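Local atomic coordinates of endoglucanase type C (Fusarium oxysporum, PDB entry 4OVW), a protein that hydrolyses internal beta-1,4-glucosidic linkages in cellulose, lichenin and cereal beta-D-glucans, as an endo-acting cellulase of glycosyl hydrolase family 7. Residues H10-T15 against K26-V32; T157-K162 against I182-G186; S230-D235 against E322-L326. One frame throughout, in Å; residues are numbered along the deposited sequence.

From the N terminus, contact 1 closes first: 10-15 pairs with 26-32, joining parts of the two arms of the hairpin formed by strands 12-19 and 23-33, within the large curved sheet of the family 7 fold. Contact 2 follows, folding a middle part of the loop after strand 140-147 back onto the small hairpin 181-186. Contact 3 spans the longest stretch, bringing the loop 230-235 against helix 321-325 after an excursion of 86 residues. The three closures come in series, neither nesting nor crossing. Centre to centre, contacts 1 and 3, on opposite sides of the chain's centre, are about 35 Å apart, contacts 1 and 2 about 26 Å, and contacts 2 and 3 about 27 Å.

Contact 1 (H10-T15 against K26-V32); sequences HPKLET and KQTNYIV
Residues 12-15 and 26-32 are parts of the two arms of an antiparallel beta hairpin, their short axes 4.5 Å apart at closest and 135° between directions, well off strict antiparallel. The register sets Lys12 against Tyr30 and Glu14 against Thr28 as non-hydrogen-bonded pairs, Leu13 against Asn29 and Thr15 against Gln27 as hydrogen-bonded ones. Leu13 N gives to Asn29 O (2.7 Å) and Asn29 N to Leu13 O (2.8 Å); Thr15 N to Gln27 O (2.9 Å) and Gln27 N to Thr15 O (3.0 Å) make the second doublet.

Ile31, the most covered residue, extends the ladder just ahead of strand 12-19: its N donates to Pro11 O at 3.1 Å. With chi1 m, it sets CG1 4.0 Å from Leu13 CB and CG2 4.3 Å from Pro11 CG. Ile31 also touches Ile85 and Leu13 touches Thr87, on the neighbouring strand 85-88.

Thr15, chi1 p, shares a face with Leu13 and Asn29; its OG1 is hydrogen-bonded to Arg17, further along the same strand. In the lead-in loop, the CA-to-CB bond of His10 points toward the other strand, with CB 3.3 Å from Ile31 O; chi1 m then puts CD2 3.7 Å from Val32 CG2, while NE2 bonds to Tyr166 O.

On the face bearing Lys12, Glu14, Thr28 and Tyr30, Glu14 OE2 and Lys26 NZ form a salt bridge at 2.7 Å. The chemistry thus divides: backbone hydrogen bonds fix the register, aliphatic contacts gather round Ile31, and the charged pair joins the arms on the more exposed face.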
loop_
_atom_site.group_PDB
_atom_site.type_symbol
_atom_site.label_atom_id
_atom_site.label_comp_id
_atom_site.label_asym_id
_atom_site.label_seq_id
_atom_site.Cartn_x
_atom_site.Cartn_y
_atom_site.Cartn_z
ATOM N N HIS A 10 -14.448 11.299 -8.349
ATOM C CA HIS A 10 -13.763 10.050 -8.033
ATOM C C HIS A 10 -14.132 8.926 -9.009
ATOM O O HIS A 10 -15.278 8.643 -9.394
ATOM C CB HIS A 10 -14.198 9.559 -6.678
ATOM C CG HIS A 10 -14.032 10.414 -5.474
ATOM N ND1 HIS A 10 -15.101 11.037 -4.877
ATOM C CD2 HIS A 10 -12.956 10.741 -4.714
ATOM C CE1 HIS A 10 -14.682 11.731 -3.812
ATOM N NE2 HIS A 10 -13.392 11.567 -3.689
ATOM N N PRO A 11 -13.103 8.317 -9.569
ATOM C CA PRO A 11 -13.313 7.207 -10.516
ATOM C C PRO A 11 -14.075 6.098 -9.768
ATOM O O PRO A 11 -13.842 5.716 -8.625
ATOM C CB PRO A 11 -11.950 6.825 -11.029
ATOM C CG PRO A 11 -10.994 7.872 -10.422
ATOM C CD PRO A 11 -11.703 8.618 -9.314
ATOM N N LYS A 12 -15.060 5.488 -10.392
ATOM C CA LYS A 12 -15.894 4.437 -9.816
ATOM C C LYS A 12 -15.138 3.119 -9.949
ATOM O O LYS A 12 -14.570 2.886 -11.009
ATOM C CB LYS A 12 -17.220 4.400 -10.522
ATOM C CG LYS A 12 -18.278 3.385 -10.169
ATOM C CD LYS A 12 -19.517 3.656 -11.011
ATOM C CE LYS A 12 -20.809 3.137 -10.424
ATOM N NZ LYS A 12 -21.134 1.800 -11.024
ATOM N N LEU A 13 -15.153 2.318 -8.877
ATOM C CA LEU A 13 -14.507 1.006 -8.972
ATOM C C LEU A 13 -15.446 -0.028 -8.378
ATOM O O LEU A 13 -15.812 0.058 -7.201
ATOM C CB LEU A 13 -13.170 1.047 -8.257
ATOM C CG LEU A 13 -12.360 -0.229 -8.317
ATOM C CD1 LEU A 13 -11.791 -0.403 -9.745
ATOM C CD2 LEU A 13 -11.258 -0.268 -7.293
ATOM N N GLU A 14 -15.854 -0.982 -9.228
ATOM C CA GLU A 14 -16.700 -2.076 -8.765
ATOM C C GLU A 14 -15.842 -3.065 -7.987
ATOM O O GLU A 14 -14.786 -3.314 -8.575
ATOM C CB GLU A 14 -17.340 -2.848 -9.923
ATOM C CG GLU A 14 -18.238 -1.927 -10.746
ATOM C CD GLU A 14 -18.879 -2.526 -11.963
ATOM O OE1 GLU A 14 -18.245 -3.297 -12.728
ATOM O OE2 GLU A 14 -20.076 -2.236 -12.127
ATOM N N THR A 15 -16.193 -3.451 -6.769
ATOM C CA THR A 15 -15.488 -4.508 -6.061
ATOM C C THR A 15 -16.459 -5.625 -5.643
ATOM O O THR A 15 -17.604 -5.645 -6.075
ATOM C CB THR A 15 -14.810 -3.973 -4.805
ATOM O OG1 THR A 15 -15.863 -3.529 -3.918
ATOM C CG2 THR A 15 -13.872 -2.817 -5.130
ATOM N N LYS A 26 -21.375 -8.100 -6.422
ATOM C CA LYS A 26 -20.778 -6.861 -6.857
ATOM C C LYS A 26 -21.251 -5.695 -6.006
ATOM O O LYS A 26 -22.385 -5.795 -5.596
ATOM C CB LYS A 26 -21.116 -6.558 -8.339
ATOM C CG LYS A 26 -20.107 -5.624 -8.953
ATOM C CD LYS A 26 -20.126 -5.439 -10.459
ATOM C CE LYS A 26 -21.527 -5.047 -10.939
ATOM N NZ LYS A 26 -21.492 -4.545 -12.345
ATOM N N GLN A 27 -20.417 -4.666 -5.807
ATOM C CA GLN A 27 -20.868 -3.461 -5.126
ATOM C C GLN A 27 -20.014 -2.282 -5.667
ATOM O O GLN A 27 -18.946 -2.553 -6.252
ATOM C CB GLN A 27 -20.911 -3.349 -3.638
ATOM C CG GLN A 27 -19.691 -3.717 -2.850
ATOM C CD GLN A 27 -20.104 -4.559 -1.633
ATOM O OE1 GLN A 27 -19.688 -4.163 -0.546
ATOM N NE2 GLN A 27 -20.871 -5.659 -1.804
ATOM N N THR A 28 -20.555 -1.079 -5.494
ATOM C CA THR A 28 -19.889 0.094 -5.987
ATOM C C THR A 28 -18.967 0.736 -4.951
ATOM O O THR A 28 -19.418 1.050 -3.857
ATOM C CB THR A 28 -20.910 1.148 -6.411
ATOM O OG1 THR A 28 -21.450 0.780 -7.702
ATOM C CG2 THR A 28 -20.378 2.554 -6.592
ATOM N N ASN A 29 -17.704 0.959 -5.319
ATOM C CA ASN A 29 -16.763 1.720 -4.489
ATOM C C ASN A 29 -16.145 2.851 -5.306
ATOM O O ASN A 29 -16.325 2.987 -6.523
ATOM C CB ASN A 29 -15.643 0.835 -3.930
ATOM C CG ASN A 29 -16.070 -0.026 -2.754
ATOM O OD1 ASN A 29 -16.243 0.435 -1.623
ATOM N ND2 ASN A 29 -16.211 -1.300 -2.980
ATOM N N TYR A 30 -15.434 3.761 -4.632
ATOM C CA TYR A 30 -14.812 4.885 -5.294
ATOM C C TYR A 30 -13.343 4.985 -4.906
ATOM O O TYR A 30 -12.864 4.462 -3.898
ATOM C CB TYR A 30 -15.528 6.238 -5.145
ATOM C CG TYR A 30 -16.886 6.308 -5.782
ATOM C CD1 TYR A 30 -18.014 5.828 -5.091
ATOM C CD2 TYR A 30 -17.080 6.770 -7.071
ATOM C CE1 TYR A 30 -19.263 5.848 -5.705
ATOM C CE2 TYR A 30 -18.320 6.799 -7.697
ATOM C CZ TYR A 30 -19.414 6.343 -6.987
ATOM O OH TYR A 30 -20.686 6.325 -7.522
ATOM N N ILE A 31 -12.572 5.565 -5.845
ATOM C CA ILE A 31 -11.137 5.780 -5.686
ATOM C C ILE A 31 -10.803 7.238 -5.426
ATOM O O ILE A 31 -11.329 8.135 -6.094
ATOM C CB ILE A 31 -10.434 5.209 -6.933
ATOM C CG1 ILE A 31 -10.523 3.663 -6.835
ATOM C CG2 ILE A 31 -9.033 5.743 -7.202
ATOM C CD1 ILE A 31 -9.529 3.076 -5.846
ATOM N N VAL A 32 -9.887 7.527 -4.495
ATOM C CA VAL A 32 -9.451 8.873 -4.157
ATOM C C VAL A 32 -7.933 9.017 -4.168
ATOM O O VAL A 32 -7.156 8.214 -3.600
ATOM C CB VAL A 32 -9.995 9.389 -2.819
ATOM C CG1 VAL A 32 -9.355 8.770 -1.548
ATOM C CG2 VAL A 32 -9.919 10.879 -2.663
#

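Contact 2 (T157-K162 against I182-G186); sequences TSRNSK and INGVG
A type I' beta turn from Ile182 to Val185 meets the irregular segment 157-162. Asn183 (phi/psi 61/28°) and Gly184 (71/23°) occupy its two central positions, and backbone hydrogen bonds run both ways between Ile182 and Val185: Val185 N to Ile182 O, 3.1 Å, and Ile182 N to Val185 O, 3.0 Å. This is the tight turn of a two-residue beta hairpin.

Ser161, chi1 t, delivers the direct hydrogen bond, OG to Asn183 O at 2.7 Å. Its CA lies 5.0 Å from the CA of Gly184 and makes a CH...O contact with Gly184 O at 3.4 Å. Glycine suits the turn twice over: its phi is positive, and a CB there would clash with Ser161 OG. Val185, chi1 m, turns CG1 to within 3.7 Å of Ser158 CB and 3.8 Å of Ser161 CB. The CA-to-CB bond of Asn183 points toward the loop, with CB 3.9 Å from OG1 of Thr157, whose chi1 is p and whose hydroxyl bonds to Gly154 O.

Two waters sit at Gly184 O: water 1 lies 2.9 Å from it and 2.7 Å from Asn160 O, while water 2 lies 2.6 Å from it and accepts from Lys162 N (3.0 Å).

Helix 63-69 borders the contact: Ser158, chi1 t, and Asn160, chi1 m, hydrogen-bond through OG and ND2 to Glu63 OE2, Val185 touches Glu63, and Asn160 packs on Ala64, setting loop and hairpin beside the start of that helix.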
loop_
_atom_site.group_PDB
_atom_site.type_symbol
_atom_site.label_atom_id
_atom_site.label_comp_id
_atom_site.label_asym_id
_atom_site.label_seq_id
_atom_site.Cartn_x
_atom_site.Cartn_y
_atom_site.Cartn_z
ATOM N N THR A 157 -10.281 14.565 14.923
ATOM C CA THR A 157 -9.204 14.958 15.789
ATOM C C THR A 157 -8.995 16.455 15.913
ATOM O O THR A 157 -8.159 16.816 16.759
ATOM C CB THR A 157 -7.851 14.361 15.342
ATOM O OG1 THR A 157 -7.470 14.984 14.085
ATOM C CG2 THR A 157 -7.923 12.833 15.168
ATOM N N SER A 158 -9.661 17.291 15.133
ATOM C CA SER A 158 -9.409 18.723 15.129
ATOM C C SER A 158 -10.468 19.514 14.392
ATOM O O SER A 158 -11.068 19.025 13.426
ATOM C CB SER A 158 -8.024 19.018 14.485
ATOM O OG SER A 158 -7.566 20.323 14.784
ATOM N N ARG A 159 -10.809 20.720 14.836
ATOM C CA ARG A 159 -11.770 21.567 14.157
ATOM C C ARG A 159 -11.081 22.207 12.934
ATOM O O ARG A 159 -11.751 22.717 12.055
ATOM C CB ARG A 159 -12.311 22.695 15.027
ATOM C CG ARG A 159 -12.636 22.502 16.473
ATOM C CD ARG A 159 -14.108 22.793 16.830
ATOM N NE ARG A 159 -14.378 22.407 18.168
ATOM C CZ ARG A 159 -15.047 22.004 19.190
ATOM N NH1 ARG A 159 -14.297 21.823 20.301
ATOM N NH2 ARG A 159 -16.366 21.775 19.236
ATOM N N ASN A 160 -9.773 22.153 12.896
ATOM C CA ASN A 160 -8.979 22.622 11.781
ATOM C C ASN A 160 -8.892 21.594 10.666
ATOM O O ASN A 160 -8.391 21.916 9.599
ATOM C CB ASN A 160 -7.554 22.951 12.284
ATOM C CG ASN A 160 -7.641 24.082 13.305
ATOM O OD1 ASN A 160 -8.399 25.050 13.140
ATOM N ND2 ASN A 160 -6.892 23.977 14.371
ATOM N N SER A 161 -9.316 20.350 10.913
ATOM C CA SER A 161 -9.168 19.296 9.930
ATOM C C SER A 161 -10.390 19.248 9.014
ATOM O O SER A 161 -11.471 18.837 9.431
ATOM C CB SER A 161 -8.966 17.949 10.611
ATOM O OG SER A 161 -8.753 16.857 9.722
ATOM N N LYS A 162 -10.240 19.639 7.752
ATOM C CA LYS A 162 -11.364 19.706 6.844
ATOM C C LYS A 162 -11.396 18.690 5.713
ATOM O O LYS A 162 -12.468 18.339 5.211
ATOM C CB LYS A 162 -11.362 21.103 6.203
ATOM C CG LYS A 162 -10.783 22.248 7.006
ATOM C CD LYS A 162 -11.838 23.185 7.557
ATOM C CE LYS A 162 -11.314 24.583 7.835
ATOM N NZ LYS A 162 -11.956 25.658 6.997
ATOM N N ILE A 182 -0.603 15.915 8.716
ATOM C CA ILE A 182 -0.895 14.790 9.586
ATOM C C ILE A 182 -2.349 14.842 10.031
ATOM O O ILE A 182 -2.757 15.896 10.589
ATOM C CB ILE A 182 0.023 14.810 10.845
ATOM C CG1 ILE A 182 -0.379 13.671 11.793
ATOM C CG2 ILE A 182 -0.003 16.172 11.565
ATOM C CD1 ILE A 182 0.759 13.271 12.714
ATOM N N ASN A 183 -3.186 13.820 9.714
ATOM C CA ASN A 183 -4.578 13.905 10.114
ATOM C C ASN A 183 -5.358 15.085 9.530
ATOM O O ASN A 183 -6.348 15.632 10.116
ATOM C CB ASN A 183 -4.661 13.969 11.618
ATOM C CG ASN A 183 -4.673 12.618 12.350
ATOM O OD1 ASN A 183 -5.295 11.651 11.902
ATOM N ND2 ASN A 183 -4.019 12.602 13.505
ATOM N N GLY A 184 -4.952 15.556 8.342
ATOM C CA GLY A 184 -5.607 16.658 7.665
ATOM C C GLY A 184 -5.351 17.995 8.377
ATOM O O GLY A 184 -6.225 18.878 8.256
ATOM N N VAL A 185 -4.293 18.123 9.161
ATOM C CA VAL A 185 -3.854 19.342 9.797
ATOM C C VAL A 185 -2.323 19.562 9.664
ATOM O O VAL A 185 -1.517 18.643 9.429
ATOM C CB VAL A 185 -4.115 19.423 11.318
ATOM C CG1 VAL A 185 -5.559 19.109 11.696
ATOM C CG2 VAL A 185 -3.201 18.498 12.090
ATOM N N GLY A 186 -1.831 20.804 9.714
ATOM C CA GLY A 186 -0.402 21.036 9.618
ATOM C C GLY A 186 0.418 20.364 10.696
ATOM O O GLY A 186 0.207 20.496 11.914
HETATM O O HOH W 1 -6.086 21.788 8.242
HETATM O O HOH W 2 -7.654 19.614 6.257
#

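Contact 3 (S230-D235 against E322-L326); sequences SSGICD and EYMRL
The last turn of helix 321-325 faces the irregular loop 230-235, with the CA atoms of Glu322 and Asp235 5.4 Å apart. The CA-to-CB bond of Glu322 points toward the loop, with CB 3.7 Å from Asp235 OD1; chi1 and chi2, both m, then place the carboxylate. Its OE1 stands 3.0 Å from Ser230 O, acceptor beside acceptor. Water 4 accepts from Gly232 N (3.0 Å) and lies 2.6 Å from Glu322 OE1 and 2.9 Å from Cys234 O. Water 3 donates to Glu322 OE2 (2.7 Å) and also meets Ser231 OG (3.0 Å).

Tyr323, chi1 t, leads the far end of its ring away, OH bonded to Thr329 OG1, but CB is 3.2 Å from Asp235 OD2, which also lies at the ring edge. Water 5 accepts from Tyr323 N (3.2 Å) and donates to Asp235 OD1 (2.9 Å).

The setting is a disulfide-braced loop near the family 7 catalytic centre: Cys234 is linked to Cys215, and its side chain is about 8 Å both from that of Glu197, the probable nucleophile, and from the bound ligand.

Past Met324, Arg325 stretches out (chi1 and chi2 t) and then bends at chi3 (p). NH2 donates to Gly232 O at 3.0 Å; the same NH2 and NE grip Glu322 OE1 (2.6 Å) and OE2 (2.9 Å), an intrahelical i to i+3 salt bridge. Leu326, where helical phi/psi ends, still donates N to Glu322 O (2.9 Å). With chi1 m and chi2 t, it sets CD1 3.5 Å from Asp235 N and 3.6 Å from Ile233 O, and CD2 3.7 Å from Gly232 O.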
loop_
_atom_site.group_PDB
_atom_site.type_symbol
_atom_site.label_atom_id
_atom_site.label_comp_id
_atom_site.label_asym_id
_atom_site.label_seq_id
_atom_site.Cartn_x
_atom_site.Cartn_y
_atom_site.Cartn_z
ATOM N N SER A 230 14.720 3.120 14.375
ATOM C CA SER A 230 14.942 1.689 14.376
ATOM C C SER A 230 14.657 0.958 15.674
ATOM O O SER A 230 14.506 -0.273 15.604
ATOM C CB SER A 230 16.454 1.505 14.049
ATOM O OG SER A 230 16.418 1.792 12.648
ATOM N N SER A 231 14.626 1.626 16.812
ATOM C CA SER A 231 14.226 0.998 18.067
ATOM C C SER A 231 12.932 1.631 18.567
ATOM O O SER A 231 12.720 1.827 19.766
ATOM C CB SER A 231 15.251 1.187 19.197
ATOM O OG SER A 231 16.425 0.500 18.810
ATOM N N GLY A 232 12.087 2.054 17.638
ATOM C CA GLY A 232 10.932 2.846 17.926
ATOM C C GLY A 232 9.657 2.068 18.073
ATOM O O GLY A 232 9.629 0.917 18.503
ATOM N N ILE A 233 8.555 2.721 17.724
ATOM C CA ILE A 233 7.238 2.156 17.884
ATOM C C ILE A 233 6.803 1.323 16.686
ATOM O O ILE A 233 5.853 0.570 16.855
ATOM C CB ILE A 233 6.193 3.248 18.204
ATOM C CG1 ILE A 233 6.046 4.279 17.106
ATOM C CG2 ILE A 233 6.549 4.019 19.471
ATOM C CD1 ILE A 233 4.583 4.613 16.872
ATOM N N CYS A 234 7.426 1.498 15.525
ATOM C CA CYS A 234 7.031 0.738 14.357
ATOM C C CYS A 234 8.122 -0.176 13.771
ATOM O O CYS A 234 9.329 0.070 13.815
ATOM C CB CYS A 234 6.537 1.668 13.232
ATOM S SG CYS A 234 4.862 2.292 13.492
ATOM N N ASP A 235 7.683 -1.300 13.210
ATOM C CA ASP A 235 8.605 -2.210 12.526
ATOM C C ASP A 235 8.921 -1.778 11.097
ATOM O O ASP A 235 8.226 -2.266 10.220
ATOM C CB ASP A 235 7.953 -3.610 12.482
ATOM C CG ASP A 235 8.864 -4.674 11.813
ATOM O OD1 ASP A 235 10.065 -4.432 11.583
ATOM O OD2 ASP A 235 8.301 -5.749 11.467
ATOM N N GLU A 322 12.638 -6.587 15.026
ATOM C CA GLU A 322 11.749 -5.499 15.493
ATOM C C GLU A 322 10.305 -5.981 15.453
ATOM O O GLU A 322 9.536 -5.743 16.384
ATOM C CB GLU A 322 12.018 -4.215 14.711
ATOM C CG GLU A 322 13.351 -3.543 15.152
ATOM C CD GLU A 322 13.194 -3.060 16.594
ATOM O OE1 GLU A 322 12.454 -2.067 16.766
ATOM O OE2 GLU A 322 13.719 -3.727 17.533
ATOM N N TYR A 323 10.013 -6.831 14.450
ATOM C CA TYR A 323 8.691 -7.461 14.326
ATOM C C TYR A 323 8.311 -8.254 15.561
ATOM O O TYR A 323 7.285 -8.033 16.158
ATOM C CB TYR A 323 8.682 -8.411 13.150
ATOM C CG TYR A 323 7.417 -9.197 12.859
ATOM C CD1 TYR A 323 6.484 -8.595 12.021
ATOM C CD2 TYR A 323 7.159 -10.479 13.358
ATOM C CE1 TYR A 323 5.338 -9.215 11.690
ATOM C CE2 TYR A 323 5.954 -11.127 13.011
ATOM C CZ TYR A 323 5.067 -10.490 12.170
ATOM O OH TYR A 323 3.917 -11.061 11.742
ATOM N N MET A 324 9.149 -9.114 16.079
ATOM C CA MET A 324 8.915 -9.876 17.311
ATOM C C MET A 324 8.896 -8.994 18.544
ATOM O O MET A 324 8.018 -9.106 19.397
ATOM C CB MET A 324 9.939 -11.012 17.526
ATOM C CG MET A 324 9.943 -11.981 16.328
ATOM S SD MET A 324 8.275 -12.719 16.196
ATOM C CE MET A 324 8.196 -13.612 17.764
ATOM N N ARG A 325 9.794 -8.033 18.696
ATOM C CA ARG A 325 9.814 -7.120 19.807
ATOM C C ARG A 325 8.510 -6.303 19.973
ATOM O O ARG A 325 7.990 -6.058 21.079
ATOM C CB ARG A 325 10.978 -6.127 19.659
ATOM C CG ARG A 325 11.128 -5.321 20.969
ATOM C CD ARG A 325 12.359 -4.413 20.994
ATOM N NE ARG A 325 12.237 -3.336 20.039
ATOM C CZ ARG A 325 11.494 -2.218 20.119
ATOM N NH1 ARG A 325 10.714 -1.978 21.179
ATOM N NH2 ARG A 325 11.511 -1.338 19.105
ATOM N N LEU A 326 7.954 -5.886 18.806
ATOM C CA LEU A 326 6.763 -5.036 18.870
ATOM C C LEU A 326 5.480 -5.835 18.933
ATOM O O LEU A 326 4.429 -5.312 18.614
ATOM C CB LEU A 326 6.839 -4.124 17.631
ATOM C CG LEU A 326 7.908 -3.042 17.824
ATOM C CD1 LEU A 326 8.122 -2.250 16.568
ATOM C CD2 LEU A 326 7.639 -2.108 19.000
HETATM O O HOH W 3 15.648 -2.426 18.863
HETATM O O HOH W 4 11.642 0.061 15.491
HETATM O O HOH W 5 11.876 -6.647 11.868
#